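Local coordinates for protein ribose-phosphate pyrophosphokinase (Thermus thermophilus, PDB 7PN0) that probably catalyses the transfer of a diphosphate group from ATP to ribose 5-phosphate, producing phosphoribosyl pyrophosphate (PRPP), at residues G27-T31 with R42-S46; L39-Y43 with M71-A76; N162-V166 with V209-L215. All coordinates share one frame; numbering follows the deposited sequence.

Interaction 1 of 3, residues G27-T31 with R42-S46. With SO4 (sulfate ion), chain E.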
loop_
_atom_site.group_PDB
_atom_site.type_symbol
_atom_site.label_atom_id
_atom_site.label_comp_id
_atom_site.label_asym_id
_atom_site.label_seq_id
_atom_site.Cartn_x
_atom_site.Cartn_y
_atom_site.Cartn_z
ATOM N N GLY A 27 -31.823 4.374 -2.419
ATOM C CA GLY A 27 -31.514 3.259 -1.519
ATOM C C GLY A 27 -31.762 3.617 -0.066
ATOM O O GLY A 27 -31.611 4.783 0.298
ATOM N N LYS A 28 -32.144 2.641 0.760
ATOM C CA LYS A 28 -32.478 2.867 2.182
ATOM C C LYS A 28 -31.203 2.732 3.020
ATOM O O LYS A 28 -30.584 1.633 3.048
ATOM C CB LYS A 28 -33.584 1.909 2.652
ATOM C CG LYS A 28 -34.968 2.237 2.104
ATOM C CD LYS A 28 -36.029 1.148 2.366
ATOM C CE LYS A 28 -36.468 0.377 1.123
ATOM N NZ LYS A 28 -35.507 -0.699 0.733
ATOM N N SER A 29 -30.803 3.801 3.687
ATOM C CA SER A 29 -29.694 3.728 4.674
ATOM C C SER A 29 -30.027 4.609 5.858
ATOM O O SER A 29 -30.662 5.662 5.634
ATOM C CB SER A 29 -28.381 4.140 4.069
ATOM O OG SER A 29 -28.486 5.424 3.484
ATOM N N THR A 30 -29.606 4.214 7.056
ATOM C CA THR A 30 -29.834 5.081 8.233
ATOM C C THR A 30 -28.504 5.546 8.796
ATOM O O THR A 30 -27.493 4.775 8.791
ATOM C CB THR A 30 -30.824 4.541 9.271
ATOM O OG1 THR A 30 -30.187 4.322 10.529
ATOM C CG2 THR A 30 -31.548 3.318 8.801
ATOM N N THR A 31 -28.521 6.808 9.190
ATOM C CA THR A 31 -27.437 7.423 9.951
ATOM C C THR A 31 -28.032 7.914 11.275
ATOM O O THR A 31 -29.065 8.620 11.231
ATOM C CB THR A 31 -26.758 8.512 9.118
ATOM O OG1 THR A 31 -26.194 7.941 7.926
ATOM C CG2 THR A 31 -25.723 9.234 9.967
ATOM N N ARG A 42 -25.953 2.369 8.526
ATOM C CA ARG A 42 -26.416 1.002 8.233
ATOM C C ARG A 42 -27.214 1.004 6.926
ATOM O O ARG A 42 -28.151 1.758 6.808
ATOM C CB ARG A 42 -27.236 0.474 9.425
ATOM C CG ARG A 42 -27.603 -1.010 9.310
ATOM C CD ARG A 42 -28.507 -1.526 10.438
ATOM N NE ARG A 42 -29.775 -0.788 10.489
ATOM C CZ ARG A 42 -30.310 -0.184 11.560
ATOM N NH1 ARG A 42 -31.459 0.453 11.435
ATOM N NH2 ARG A 42 -29.722 -0.207 12.749
ATOM N N TYR A 43 -26.889 0.096 6.008
ATOM C CA TYR A 43 -27.692 -0.143 4.786
ATOM C C TYR A 43 -28.764 -1.170 5.144
ATOM O O TYR A 43 -28.459 -2.239 5.701
ATOM C CB TYR A 43 -26.844 -0.626 3.617
ATOM C CG TYR A 43 -25.832 0.388 3.142
ATOM C CD1 TYR A 43 -26.200 1.441 2.318
ATOM C CD2 TYR A 43 -24.499 0.308 3.545
ATOM C CE1 TYR A 43 -25.272 2.365 1.870
ATOM C CE2 TYR A 43 -23.551 1.216 3.090
ATOM C CZ TYR A 43 -23.953 2.281 2.298
ATOM O OH TYR A 43 -23.058 3.198 1.827
ATOM N N GLU A 44 -30.000 -0.806 4.890
ATOM C CA GLU A 44 -31.167 -1.600 5.358
ATOM C C GLU A 44 -31.334 -2.843 4.498
ATOM O O GLU A 44 -31.913 -3.847 5.027
ATOM C CB GLU A 44 -32.416 -0.724 5.344
ATOM C CG GLU A 44 -32.263 0.453 6.300
ATOM C CD GLU A 44 -31.940 0.110 7.748
ATOM O OE1 GLU A 44 -31.839 -1.106 8.113
ATOM O OE2 GLU A 44 -31.840 1.060 8.538
ATOM N N GLU A 45 -30.852 -2.804 3.257
ATOM C CA GLU A 45 -30.960 -3.964 2.333
ATOM C C GLU A 45 -29.611 -4.272 1.686
ATOM O O GLU A 45 -28.697 -3.442 1.736
ATOM C CB GLU A 45 -32.022 -3.711 1.270
ATOM C CG GLU A 45 -33.453 -3.554 1.833
ATOM C CD GLU A 45 -34.118 -4.735 2.541
ATOM O OE1 GLU A 45 -35.097 -4.475 3.300
ATOM O OE2 GLU A 45 -33.682 -5.912 2.368
ATOM N N SER A 46 -29.512 -5.457 1.088
ATOM C CA SER A 46 -28.252 -5.927 0.445
ATOM C C SER A 46 -27.870 -4.957 -0.664
ATOM O O SER A 46 -28.750 -4.489 -1.353
ATOM C CB SER A 46 -28.396 -7.325 -0.060
ATOM O OG SER A 46 -27.232 -7.701 -0.723
HETATM S S SO4 E . -26.007 -9.343 2.249
HETATM O O1 SO4 E . -25.826 -9.291 0.866
HETATM O O2 SO4 E . -27.413 -9.410 2.565
HETATM O O3 SO4 E . -25.382 -10.512 2.795
HETATM O O4 SO4 E . -25.470 -8.144 2.863
HETATM O O HOH W 1 -30.604 -0.442 1.542
#
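T30 and R42 form an antiparallel hydrogen-bonded pair: T30 N gives to R42 O at 2.9 Å, and R42 N returns a bond to T30 O that is more bent, 138° at the hydrogen. The next pair, S29 with Y43, is non-hydrogen-bonded. R42 O also meets S29 CA at 3.3 Å, a CA-H...O contact. Where the strands part, E44 N donates to K28 O at 3.1 Å, almost straight at 172°. A water donates to the same K28 O and accepts from E45 N, carrying the link one residue further.

These bonds close the open end of the beta hairpin of strands 29-33 and 39-43 in the N-terminal PRTase-like domain. The R42 side chain lies about 7 Å from a bound ADP, and I104 of the second subunit packs on it.

Among the charged groups, R42 turns its chain at chi3 (59°) and brings NE to E44 OE1 at 3.2 Å, E44 OE1 lying near the guanidinium plane, NE on the syn side of the carboxylate but tilted out of its plane. T30 OG1 lies over one face of that guanidinium. K28, bent at its last two torsions, runs alongside E45 pointing the same way, with NZ still 4.6 Å from E45 OE1, too far for a salt bridge.

Apolar contact is modest: S29 CB approaches Y43 CD1 obliquely at 3.9 Å, while the Y43 hydroxyl bonds to M72 O.

At the far end S46 OG donates to O1 of a sulfate at 2.7 Å. R48, R103 of the second subunit and S302 and S304 of the third also bind this anion, an intersubunit site probably like the regulatory phosphate site of related PRPP synthases.

Interaction 2 of 3, residues L39-Y43 with M71-A76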
loop_
_atom_site.group_PDB
_atom_site.type_symbol
_atom_site.label_atom_id
_atom_site.label_comp_id
_atom_site.label_asym_id
_atom_site.label_seq_id
_atom_site.Cartn_x
_atom_site.Cartn_y
_atom_site.Cartn_z
ATOM N N LEU A 39 -21.173 8.673 15.352
ATOM C CA LEU A 39 -22.045 8.335 14.219
ATOM C C LEU A 39 -22.134 6.814 14.047
ATOM O O LEU A 39 -21.246 6.065 14.522
ATOM C CB LEU A 39 -21.478 8.935 12.929
ATOM C CG LEU A 39 -22.035 10.244 12.397
ATOM C CD1 LEU A 39 -22.929 10.980 13.354
ATOM C CD2 LEU A 39 -20.966 11.105 11.785
ATOM N N PHE A 40 -23.202 6.429 13.390
ATOM C CA PHE A 40 -23.550 5.030 13.054
ATOM C C PHE A 40 -24.258 5.037 11.711
ATOM O O PHE A 40 -25.244 5.772 11.544
ATOM C CB PHE A 40 -24.415 4.434 14.162
ATOM C CG PHE A 40 -24.907 3.034 13.858
ATOM C CD1 PHE A 40 -24.148 1.928 14.182
ATOM C CD2 PHE A 40 -26.149 2.832 13.285
ATOM C CE1 PHE A 40 -24.604 0.643 13.910
ATOM C CE2 PHE A 40 -26.613 1.548 13.035
ATOM C CZ PHE A 40 -25.833 0.463 13.340
ATOM N N VAL A 41 -23.803 4.208 10.772
ATOM C CA VAL A 41 -24.467 4.068 9.450
ATOM C C VAL A 41 -24.895 2.609 9.289
ATOM O O VAL A 41 -24.235 1.706 9.849
ATOM C CB VAL A 41 -23.574 4.529 8.286
ATOM C CG1 VAL A 41 -23.138 5.989 8.479
ATOM C CG2 VAL A 41 -22.412 3.601 8.085
ATOM N N ARG A 42 -25.953 2.369 8.526
ATOM C CA ARG A 42 -26.416 1.002 8.233
ATOM C C ARG A 42 -27.214 1.004 6.926
ATOM O O ARG A 42 -28.151 1.758 6.808
ATOM C CB ARG A 42 -27.236 0.474 9.425
ATOM C CG ARG A 42 -27.603 -1.010 9.310
ATOM C CD ARG A 42 -28.507 -1.526 10.438
ATOM N NE ARG A 42 -29.775 -0.788 10.489
ATOM C CZ ARG A 42 -30.310 -0.184 11.560
ATOM N NH1 ARG A 42 -31.459 0.453 11.435
ATOM N NH2 ARG A 42 -29.722 -0.207 12.749
ATOM N N TYR A 43 -26.889 0.096 6.008
ATOM C CA TYR A 43 -27.692 -0.143 4.786
ATOM C C TYR A 43 -28.764 -1.170 5.144
ATOM O O TYR A 43 -28.459 -2.239 5.701
ATOM C CB TYR A 43 -26.844 -0.626 3.617
ATOM C CG TYR A 43 -25.832 0.388 3.142
ATOM C CD1 TYR A 43 -26.200 1.441 2.318
ATOM C CD2 TYR A 43 -24.499 0.308 3.545
ATOM C CE1 TYR A 43 -25.272 2.365 1.870
ATOM C CE2 TYR A 43 -23.551 1.216 3.090
ATOM C CZ TYR A 43 -23.953 2.281 2.298
ATOM O OH TYR A 43 -23.058 3.198 1.827
ATOM N N MET A 71 -17.704 6.608 6.446
ATOM C CA MET A 71 -18.357 5.417 7.054
ATOM C C MET A 71 -19.311 4.724 6.048
ATOM O O MET A 71 -19.317 3.498 5.993
ATOM C CB MET A 71 -19.134 5.848 8.295
ATOM C CG MET A 71 -18.272 6.214 9.396
ATOM S SD MET A 71 -19.224 6.800 10.804
ATOM C CE MET A 71 -19.997 5.278 11.320
ATOM N N MET A 72 -20.044 5.463 5.206
ATOM C CA MET A 72 -20.944 4.830 4.193
ATOM C C MET A 72 -20.125 4.141 3.102
ATOM O O MET A 72 -20.494 3.058 2.673
ATOM C CB MET A 72 -21.886 5.870 3.597
ATOM C CG MET A 72 -22.935 6.294 4.571
ATOM S SD MET A 72 -24.138 7.417 3.837
ATOM C CE MET A 72 -25.005 6.257 2.805
ATOM N N VAL A 73 -18.986 4.715 2.711
ATOM C CA VAL A 73 -18.079 4.089 1.720
ATOM C C VAL A 73 -17.495 2.819 2.326
ATOM O O VAL A 73 -17.562 1.697 1.667
ATOM C CB VAL A 73 -16.985 5.093 1.321
ATOM C CG1 VAL A 73 -15.816 4.368 0.699
ATOM C CG2 VAL A 73 -17.557 6.154 0.412
ATOM N N ASP A 74 -16.988 2.942 3.545
ATOM C CA ASP A 74 -16.439 1.787 4.308
ATOM C C ASP A 74 -17.451 0.624 4.416
ATOM O O ASP A 74 -17.104 -0.557 4.141
ATOM C CB ASP A 74 -15.931 2.242 5.661
ATOM C CG ASP A 74 -15.359 1.090 6.444
ATOM O OD1 ASP A 74 -14.334 0.478 5.973
ATOM O OD2 ASP A 74 -15.955 0.796 7.475
ATOM N N ALA A 75 -18.649 0.948 4.882
ATOM C CA ALA A 75 -19.738 -0.010 5.148
ATOM C C ALA A 75 -20.155 -0.640 3.817
ATOM O O ALA A 75 -20.403 -1.865 3.794
ATOM C CB ALA A 75 -20.865 0.710 5.837
ATOM N N ALA A 76 -20.175 0.130 2.719
ATOM C CA ALA A 76 -20.544 -0.387 1.380
ATOM C C ALA A 76 -19.519 -1.422 0.961
ATOM O O ALA A 76 -19.965 -2.505 0.477
ATOM C CB ALA A 76 -20.665 0.701 0.342
#
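The strand L39-Y43 passes over the helix M71-A76 with axes 8.4 Å apart at closest and N-to-C directions 41° from each other, which sets V41 above M71 and M72 and Y43 above the last turn of the segment. V41 wedges its two methyls against the helix: CG1 rests on M72 CG, while CG2 lies 3.7 Å from M71 O and also touches A75 CB. M71 stretches back along the strand, where its SD packs on L39 CB at 3.8 Å. A final bend (chi3 70°) then carries M71 CE to within 3.5 Å of L39 O.

The helix belongs to a beta-alpha-beta unit, 62-78 joining the neighbouring parallel strands 51-55 and 83-88; the hairpin strand lies against this helix, with Y43 reaching in to I54 of strand 51-55 and to the ring of F6. F40, on the other side of the strand, has its side chain about 5 Å from a bound ADP, and I104 of the second subunit packs on it.

Y43 comes in edge-on. Its OH donates to M72 O at 2.7 Å from 49° above the carbonyl plane, and A76 N, in the ordinary helix bond, reaches the same oxygen from the opposite face. Two donors thus grip one buried carbonyl. A75 CB sits at the ring edge, 3.9 Å from Y43 CE2, and M72 CE touches Y43 CE1 at 4.0 Å.

Interaction 3 of 3, residues N162-V166 with V209-L215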
loop_
_atom_site.group_PDB
_atom_site.type_symbol
_atom_site.label_atom_id
_atom_site.label_comp_id
_atom_site.label_asym_id
_atom_site.label_seq_id
_atom_site.Cartn_x
_atom_site.Cartn_y
_atom_site.Cartn_z
ATOM N N ASN A 162 -27.206 43.744 -24.727
ATOM C CA ASN A 162 -26.633 44.857 -23.923
ATOM C C ASN A 162 -25.892 44.310 -22.694
ATOM O O ASN A 162 -25.806 45.040 -21.668
ATOM C CB ASN A 162 -27.751 45.832 -23.533
ATOM C CG ASN A 162 -27.266 47.060 -22.794
ATOM O OD1 ASN A 162 -27.944 47.545 -21.884
ATOM N ND2 ASN A 162 -26.093 47.555 -23.157
ATOM N N ALA A 163 -25.338 43.097 -22.798
ATOM C CA ALA A 163 -24.708 42.380 -21.663
ATOM C C ALA A 163 -23.186 42.367 -21.832
ATOM O O ALA A 163 -22.689 42.400 -22.991
ATOM C CB ALA A 163 -25.263 40.985 -21.575
ATOM N N VAL A 164 -22.474 42.292 -20.708
ATOM C CA VAL A 164 -21.002 42.082 -20.690
ATOM C C VAL A 164 -20.669 41.157 -19.514
ATOM O O VAL A 164 -21.260 41.295 -18.450
ATOM C CB VAL A 164 -20.295 43.442 -20.571
ATOM C CG1 VAL A 164 -20.738 44.186 -19.332
ATOM C CG2 VAL A 164 -18.779 43.310 -20.622
ATOM N N VAL A 165 -19.743 40.236 -19.708
ATOM C CA VAL A 165 -19.231 39.391 -18.604
ATOM C C VAL A 165 -18.048 40.129 -17.949
ATOM O O VAL A 165 -17.121 40.563 -18.660
ATOM C CB VAL A 165 -18.871 37.981 -19.120
ATOM C CG1 VAL A 165 -18.340 37.090 -18.010
ATOM C CG2 VAL A 165 -20.062 37.320 -19.792
ATOM N N VAL A 166 -18.054 40.261 -16.633
ATOM C CA VAL A 166 -17.003 41.009 -15.908
ATOM C C VAL A 166 -16.288 40.033 -14.981
ATOM O O VAL A 166 -16.980 39.382 -14.174
ATOM C CB VAL A 166 -17.608 42.172 -15.110
ATOM C CG1 VAL A 166 -16.528 42.937 -14.364
ATOM C CG2 VAL A 166 -18.447 43.074 -16.011
ATOM N N VAL A 209 -18.587 48.794 -19.276
ATOM C CA VAL A 209 -19.801 48.331 -18.543
ATOM C C VAL A 209 -20.861 49.434 -18.465
ATOM O O VAL A 209 -21.986 49.118 -18.033
ATOM C CB VAL A 209 -19.419 47.822 -17.143
ATOM C CG1 VAL A 209 -18.376 46.722 -17.246
ATOM C CG2 VAL A 209 -18.943 48.959 -16.249
ATOM N N GLU A 210 -20.546 50.679 -18.829
ATOM C CA GLU A 210 -21.484 51.792 -18.538
ATOM C C GLU A 210 -22.798 51.516 -19.277
ATOM O O GLU A 210 -22.740 51.311 -20.496
ATOM C CB GLU A 210 -20.908 53.156 -18.918
ATOM C CG GLU A 210 -21.773 54.291 -18.398
ATOM C CD GLU A 210 -21.360 55.667 -18.874
ATOM O OE1 GLU A 210 -22.148 56.614 -18.685
ATOM O OE2 GLU A 210 -20.261 55.785 -19.452
ATOM N N GLY A 211 -23.921 51.498 -18.538
ATOM C CA GLY A 211 -25.289 51.257 -19.051
ATOM C C GLY A 211 -25.505 49.827 -19.521
ATOM O O GLY A 211 -26.538 49.547 -20.207
ATOM N N LYS A 212 -24.590 48.913 -19.178
ATOM C CA LYS A 212 -24.679 47.512 -19.666
ATOM C C LYS A 212 -25.204 46.638 -18.526
ATOM O O LYS A 212 -25.104 47.031 -17.345
ATOM C CB LYS A 212 -23.340 47.012 -20.223
ATOM C CG LYS A 212 -22.690 47.933 -21.255
ATOM C CD LYS A 212 -22.761 47.431 -22.674
ATOM C CE LYS A 212 -21.595 46.542 -23.058
ATOM N NZ LYS A 212 -21.395 46.496 -24.531
ATOM N N THR A 213 -25.781 45.505 -18.897
ATOM C CA THR A 213 -26.148 44.423 -17.957
ATOM C C THR A 213 -24.878 43.608 -17.726
ATOM O O THR A 213 -24.443 42.939 -18.647
ATOM C CB THR A 213 -27.292 43.565 -18.506
ATOM O OG1 THR A 213 -28.387 44.475 -18.579
ATOM C CG2 THR A 213 -27.645 42.397 -17.611
ATOM N N ALA A 214 -24.250 43.785 -16.574
ATOM C CA ALA A 214 -23.008 43.076 -16.223
ATOM C C ALA A 214 -23.371 41.696 -15.643
ATOM O O ALA A 214 -24.245 41.610 -14.740
ATOM C CB ALA A 214 -22.226 43.897 -15.253
ATOM N N LEU A 215 -22.678 40.662 -16.117
ATOM C CA LEU A 215 -22.810 39.277 -15.624
ATOM C C LEU A 215 -21.524 38.922 -14.854
ATOM O O LEU A 215 -20.438 39.107 -15.421
ATOM C CB LEU A 215 -23.014 38.353 -16.823
ATOM C CG LEU A 215 -24.098 38.758 -17.812
ATOM C CD1 LEU A 215 -24.296 37.653 -18.821
ATOM C CD2 LEU A 215 -25.405 39.076 -17.088
#
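V164 holds CG1 between its backbone N and carbonyl carbon (chi1 58°), whereas V166 has CG2 anti to its carbonyl carbon; both methyls thereby meet V209 CG1, at 4.0 Å from V164 CG1 and 3.9 Å from V166 CG2. The two strands are parallel neighbours in the mixed sheet of the second PRTase-like domain. A214 CB shares this face of the sheet, touching V166 CG2, and L234 of helix 225-236 covers it. On the other face, V165 and L215 pack against helix 173-183.

The backbone ladder zigzags: T213 N gives to N162 O (2.8 Å), V164 N to T213 O, L215 N to V164 O and V166 N to L215 O.

Ahead of the strand, V209 to K212 make a type II turn. The N162 amide leans across G211 and the K212 side chain, which is bent at chi2 and chi3. With the N162 amide cut back to an alanine, the turn would probably lose that cover, and the K212 methylenes the group they pack on. K212 CB itself lies 3.9 Å from V164 CG1.

In the fold
From the N terminus, interaction 1 comes first, closing the short hairpin loop between strands 29-33 and 39-43. Interaction 2 begins on the strand where interaction 1 ends, sharing R42 and Y43, and closes the longer path through strand 51-55 to helix 62-78; the loops run in sequence, overlapping on strand 39-43. Their centres are 8 Å apart and they touch, S29 OG lying 3.6 Å from M72 CE, so hairpin and helix form one block that also meets the second subunit. Interaction 3 follows in series, with centre about 50 Å from interaction 1 across the chain's middle, and joins two sheet strands around residues 167-208 in the other PRTase-like domain.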